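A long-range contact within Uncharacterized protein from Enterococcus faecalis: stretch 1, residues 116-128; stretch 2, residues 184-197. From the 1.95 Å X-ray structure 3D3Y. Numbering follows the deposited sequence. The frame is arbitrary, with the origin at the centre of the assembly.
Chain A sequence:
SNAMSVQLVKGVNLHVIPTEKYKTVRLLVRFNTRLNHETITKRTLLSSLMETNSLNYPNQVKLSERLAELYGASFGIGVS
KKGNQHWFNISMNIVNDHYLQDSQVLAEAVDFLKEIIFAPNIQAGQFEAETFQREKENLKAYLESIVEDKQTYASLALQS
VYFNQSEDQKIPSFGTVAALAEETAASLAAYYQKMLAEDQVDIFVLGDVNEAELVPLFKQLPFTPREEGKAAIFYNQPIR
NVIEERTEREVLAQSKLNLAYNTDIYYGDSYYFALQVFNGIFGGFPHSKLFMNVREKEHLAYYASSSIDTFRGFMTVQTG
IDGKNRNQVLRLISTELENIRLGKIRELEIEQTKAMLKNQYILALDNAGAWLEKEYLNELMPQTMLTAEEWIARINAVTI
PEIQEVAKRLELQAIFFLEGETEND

Stretch 1 116-128: IIFAPNIQAGQFE
Stretch 2 (184-197) TAASLAAYYQKMLA

A helix end followed by a tight hairpin packs along one side of a second helix in a largely apolar contact, fastened by two hydrogen bonds and burying 572 Å² in all. Stretch 1 finishes a helix at Phe118, leaves helical phi/psi at Ala119 (-130/59), and forms short strands 122-123 and 126-127 joined by a type I' turn from Gln123 to Gln126; Gln123 N to Gln126 O (2.8 Å) and Gln126 N to Gln123 O (3.1 Å) close the hairpin. Stretch 2 is helical from Ala185 onward, N-capped by Thr184 (chi1 p), whose OG1 accepts from Ser187 N at 3.3 Å. The two stretches run in opposite senses: CA-CA separations are 8.2 Å for Ile117-Leu196, 8.9 Å for Pro120-Tyr192, 4.5 Å for Gln126-Ala186 and 4.9 Å for Phe127-Ala185. At the close end Ala185 and Ala189 point toward the hairpin and Ala186 sideways, and their methyls take up little room between the backbones. There Phe127 N donates to Ala185 O (3.3 Å, 158°), although this carbonyl also accepts from Ala189 N at 3.2 Å within the helix. Gly125 (phi/psi 75/8) brings its O to 3.0 Å from Ala189 CB. Phe127 (chi1 -83°, chi2 -90°) lays its ring edge along the helix, CD2 3.9 Å from Leu188 CB and CE2 4.3 Å from Tyr192 CB. At the wider end, the long side chain of Tyr192 (chi1 t, chi2 79°) spans the gap, and its OH donates a very short 2.5 Å hydrogen bond to Ile117 O. Pro120 (C-gamma endo) covers one face of that ring in a CH-pi contact, CG 3.8 Å from the centroid and 22° off the normal; Ile122 (m, t) meets it obliquely, CD1 3.7 Å from Tyr192 CD2. Leu196 (t, p) touches two residues of the helix end, CD1 3.5 Å from Ile117 CG2 and CD2 3.7 Å from Phe118 CD1.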

# COMPACT_ATOMS: atom_id res chain seq x y z
N ILE A 116 5.56 -1.53 -23.56
CA ILE A 116 4.67 -2.03 -22.49
C ILE A 116 3.37 -1.22 -22.35
O ILE A 116 2.27 -1.78 -22.26
CB ILE A 116 5.42 -2.08 -21.15
CG1 ILE A 116 6.56 -3.12 -21.22
CG2 ILE A 116 4.41 -2.35 -19.98
CD1 ILE A 116 6.12 -4.54 -21.68
N ILE A 117 3.50 0.11 -22.34
CA ILE A 117 2.36 0.98 -22.04
C ILE A 117 1.41 1.21 -23.21
O ILE A 117 0.18 1.16 -23.05
CB ILE A 117 2.84 2.32 -21.45
CG1 ILE A 117 3.55 2.05 -20.11
CG2 ILE A 117 1.68 3.29 -21.30
CD1 ILE A 117 4.23 3.31 -19.55
N PHE A 118 1.99 1.42 -24.40
CA PHE A 118 1.22 1.78 -25.58
C PHE A 118 1.03 0.65 -26.60
O PHE A 118 0.27 0.81 -27.55
CB PHE A 118 1.87 3.00 -26.23
CG PHE A 118 1.87 4.21 -25.33
CD1 PHE A 118 0.76 5.05 -25.30
CD2 PHE A 118 2.96 4.49 -24.51
CE1 PHE A 118 0.75 6.17 -24.46
CE2 PHE A 118 2.95 5.61 -23.67
CZ PHE A 118 1.83 6.44 -23.65
N ALA A 119 1.72 -0.46 -26.41
CA ALA A 119 1.54 -1.59 -27.33
C ALA A 119 1.30 -2.86 -26.54
O ALA A 119 2.05 -3.82 -26.66
CB ALA A 119 2.76 -1.75 -28.31
N PRO A 120 0.22 -2.88 -25.73
CA PRO A 120 -0.09 -4.10 -24.99
C PRO A 120 -0.59 -5.17 -25.95
O PRO A 120 -0.85 -4.87 -27.13
CB PRO A 120 -1.21 -3.65 -24.07
CG PRO A 120 -1.90 -2.57 -24.84
CD PRO A 120 -0.76 -1.81 -25.41
N ASN A 121 -0.73 -6.38 -25.45
CA ASN A 121 -1.07 -7.52 -26.28
C ASN A 121 -2.59 -7.60 -26.49
O ASN A 121 -3.27 -8.50 -26.00
CB ASN A 121 -0.52 -8.80 -25.63
CG ASN A 121 -0.50 -9.98 -26.59
OD1 ASN A 121 -0.80 -9.84 -27.78
ND2 ASN A 121 -0.15 -11.18 -26.07
N ILE A 122 -3.10 -6.60 -27.21
CA ILE A 122 -4.53 -6.51 -27.51
C ILE A 122 -4.69 -6.64 -29.01
O ILE A 122 -3.93 -6.01 -29.77
CB ILE A 122 -5.12 -5.14 -27.02
CG1 ILE A 122 -4.91 -4.96 -25.50
CG2 ILE A 122 -6.62 -4.99 -27.48
CD1 ILE A 122 -5.40 -3.65 -24.96
N GLN A 123 -5.64 -7.49 -29.42
CA GLN A 123 -6.00 -7.63 -30.83
C GLN A 123 -7.47 -7.36 -31.04
O GLN A 123 -8.32 -7.96 -30.37
CB GLN A 123 -5.69 -9.03 -31.37
CG GLN A 123 -4.21 -9.31 -31.54
CD GLN A 123 -3.63 -9.79 -30.26
OE1 GLN A 123 -4.33 -10.42 -29.46
NE2 GLN A 123 -2.34 -9.51 -30.03
N ALA A 124 -7.77 -6.48 -31.98
CA ALA A 124 -9.17 -6.06 -32.25
C ALA A 124 -9.98 -5.91 -30.96
O ALA A 124 -11.04 -6.52 -30.78
CB ALA A 124 -9.83 -7.00 -33.24
N GLY A 125 -9.44 -5.09 -30.06
CA GLY A 125 -10.11 -4.70 -28.82
C GLY A 125 -10.20 -5.66 -27.68
O GLY A 125 -10.93 -5.39 -26.72
N GLN A 126 -9.53 -6.81 -27.76
CA GLN A 126 -9.49 -7.75 -26.63
C GLN A 126 -8.08 -8.22 -26.36
O GLN A 126 -7.30 -8.43 -27.31
CB GLN A 126 -10.39 -8.98 -26.89
CG GLN A 126 -11.87 -8.63 -27.12
CD GLN A 126 -12.74 -9.87 -27.27
OE1 GLN A 126 -12.36 -10.95 -26.82
NE2 GLN A 126 -13.91 -9.71 -27.91
N PHE A 127 -7.72 -8.36 -25.09
CA PHE A 127 -6.47 -9.03 -24.78
C PHE A 127 -6.39 -10.41 -25.43
O PHE A 127 -7.39 -11.09 -25.56
CB PHE A 127 -6.22 -9.11 -23.28
CG PHE A 127 -5.61 -7.86 -22.72
CD1 PHE A 127 -4.22 -7.71 -22.67
CD2 PHE A 127 -6.42 -6.83 -22.26
CE1 PHE A 127 -3.65 -6.55 -22.17
CE2 PHE A 127 -5.86 -5.65 -21.73
CZ PHE A 127 -4.47 -5.50 -21.70
N GLU A 128 -5.20 -10.79 -25.85
CA GLU A 128 -4.96 -12.12 -26.38
C GLU A 128 -5.53 -13.17 -25.39
O GLU A 128 -5.32 -13.06 -24.18
CB GLU A 128 -3.47 -12.29 -26.59
CG GLU A 128 -3.08 -13.43 -27.47
CD GLU A 128 -3.00 -14.72 -26.71
OE1 GLU A 128 -2.44 -14.73 -25.58
OE2 GLU A 128 -3.50 -15.73 -27.23
N THR A 184 -13.41 -10.01 -18.30
CA THR A 184 -13.10 -10.72 -19.55
C THR A 184 -12.03 -9.97 -20.33
O THR A 184 -11.65 -8.85 -19.97
CB THR A 184 -14.33 -10.84 -20.48
OG1 THR A 184 -14.82 -9.53 -20.82
CG2 THR A 184 -15.48 -11.69 -19.81
N ALA A 185 -11.57 -10.61 -21.41
CA ALA A 185 -10.56 -10.05 -22.29
C ALA A 185 -10.99 -8.72 -22.87
O ALA A 185 -10.18 -7.81 -22.99
CB ALA A 185 -10.21 -11.04 -23.41
N ALA A 186 -12.29 -8.60 -23.18
CA ALA A 186 -12.89 -7.34 -23.65
C ALA A 186 -12.97 -6.25 -22.56
O ALA A 186 -12.59 -5.13 -22.81
CB ALA A 186 -14.28 -7.60 -24.24
N SER A 187 -13.52 -6.59 -21.39
CA SER A 187 -13.62 -5.65 -20.28
C SER A 187 -12.25 -5.08 -19.89
O SER A 187 -12.11 -3.86 -19.60
CB SER A 187 -14.36 -6.28 -19.08
OG SER A 187 -13.57 -7.24 -18.39
N LEU A 188 -11.23 -5.94 -19.92
CA LEU A 188 -9.86 -5.50 -19.59
C LEU A 188 -9.21 -4.61 -20.65
O LEU A 188 -8.49 -3.68 -20.29
CB LEU A 188 -8.91 -6.68 -19.26
CG LEU A 188 -8.73 -6.95 -17.77
CD1 LEU A 188 -8.03 -5.77 -17.13
CD2 LEU A 188 -10.11 -7.18 -17.11
N ALA A 189 -9.44 -4.92 -21.93
CA ALA A 189 -8.99 -4.06 -23.04
C ALA A 189 -9.72 -2.71 -23.01
O ALA A 189 -9.11 -1.66 -23.24
CB ALA A 189 -9.23 -4.75 -24.37
N ALA A 190 -11.02 -2.73 -22.74
CA ALA A 190 -11.74 -1.48 -22.56
C ALA A 190 -11.17 -0.68 -21.38
O ALA A 190 -10.98 0.54 -21.48
CB ALA A 190 -13.26 -1.73 -22.40
N TYR A 191 -10.91 -1.37 -20.27
CA TYR A 191 -10.40 -0.69 -19.09
C TYR A 191 -8.99 -0.09 -19.38
O TYR A 191 -8.73 1.08 -19.05
CB TYR A 191 -10.41 -1.55 -17.80
CG TYR A 191 -9.84 -0.69 -16.71
CD1 TYR A 191 -10.56 0.45 -16.29
CD2 TYR A 191 -8.54 -0.90 -16.22
CE1 TYR A 191 -10.02 1.33 -15.38
CE2 TYR A 191 -7.98 -0.01 -15.28
CZ TYR A 191 -8.75 1.10 -14.87
OH TYR A 191 -8.26 2.00 -13.98
N TYR A 192 -8.11 -0.89 -19.98
CA TYR A 192 -6.79 -0.38 -20.41
C TYR A 192 -6.92 1.00 -21.09
O TYR A 192 -6.20 1.95 -20.75
CB TYR A 192 -6.10 -1.36 -21.36
CG TYR A 192 -4.99 -0.71 -22.15
CD1 TYR A 192 -3.73 -0.48 -21.56
CD2 TYR A 192 -5.19 -0.30 -23.48
CE1 TYR A 192 -2.69 0.14 -22.28
CE2 TYR A 192 -4.18 0.31 -24.21
CZ TYR A 192 -2.93 0.52 -23.60
OH TYR A 192 -1.94 1.15 -24.33
N GLN A 193 -7.84 1.11 -22.03
CA GLN A 193 -8.01 2.35 -22.78
C GLN A 193 -8.44 3.51 -21.90
O GLN A 193 -7.99 4.64 -22.08
CB GLN A 193 -9.01 2.16 -23.92
CG GLN A 193 -8.35 1.51 -25.12
CD GLN A 193 -9.35 0.96 -26.09
OE1 GLN A 193 -9.99 1.72 -26.85
NE2 GLN A 193 -9.49 -0.38 -26.11
N LYS A 194 -9.32 3.22 -20.95
CA LYS A 194 -9.81 4.24 -20.00
C LYS A 194 -8.71 4.68 -19.01
O LYS A 194 -8.50 5.87 -18.81
CB LYS A 194 -11.06 3.74 -19.26
CG LYS A 194 -11.59 4.73 -18.21
CD LYS A 194 -12.73 4.18 -17.33
CE LYS A 194 -13.59 5.33 -16.79
NZ LYS A 194 -14.45 5.98 -17.83
N MSE A 195 -7.98 3.72 -18.42
CA MSE A 195 -6.83 4.07 -17.58
C MSE A 195 -5.82 4.95 -18.34
O MSE A 195 -5.41 6.00 -17.85
CB MSE A 195 -6.12 2.85 -17.02
CG MSE A 195 -5.01 3.25 -16.03
SE MSE A 195 -4.09 1.75 -15.27
CE MSE A 195 -2.88 1.47 -16.73
N LEU A 196 -5.48 4.55 -19.57
CA LEU A 196 -4.46 5.27 -20.32
C LEU A 196 -4.91 6.70 -20.61
O LEU A 196 -4.11 7.62 -20.51
CB LEU A 196 -4.04 4.51 -21.60
CG LEU A 196 -2.71 4.95 -22.27
CD1 LEU A 196 -1.47 4.86 -21.39
CD2 LEU A 196 -2.45 4.26 -23.63
N ALA A 197 -6.19 6.88 -20.92
CA ALA A 197 -6.73 8.20 -21.23
C ALA A 197 -7.04 9.11 -20.03
O ALA A 197 -7.01 10.31 -20.17
CB ALA A 197 -7.94 8.06 -22.13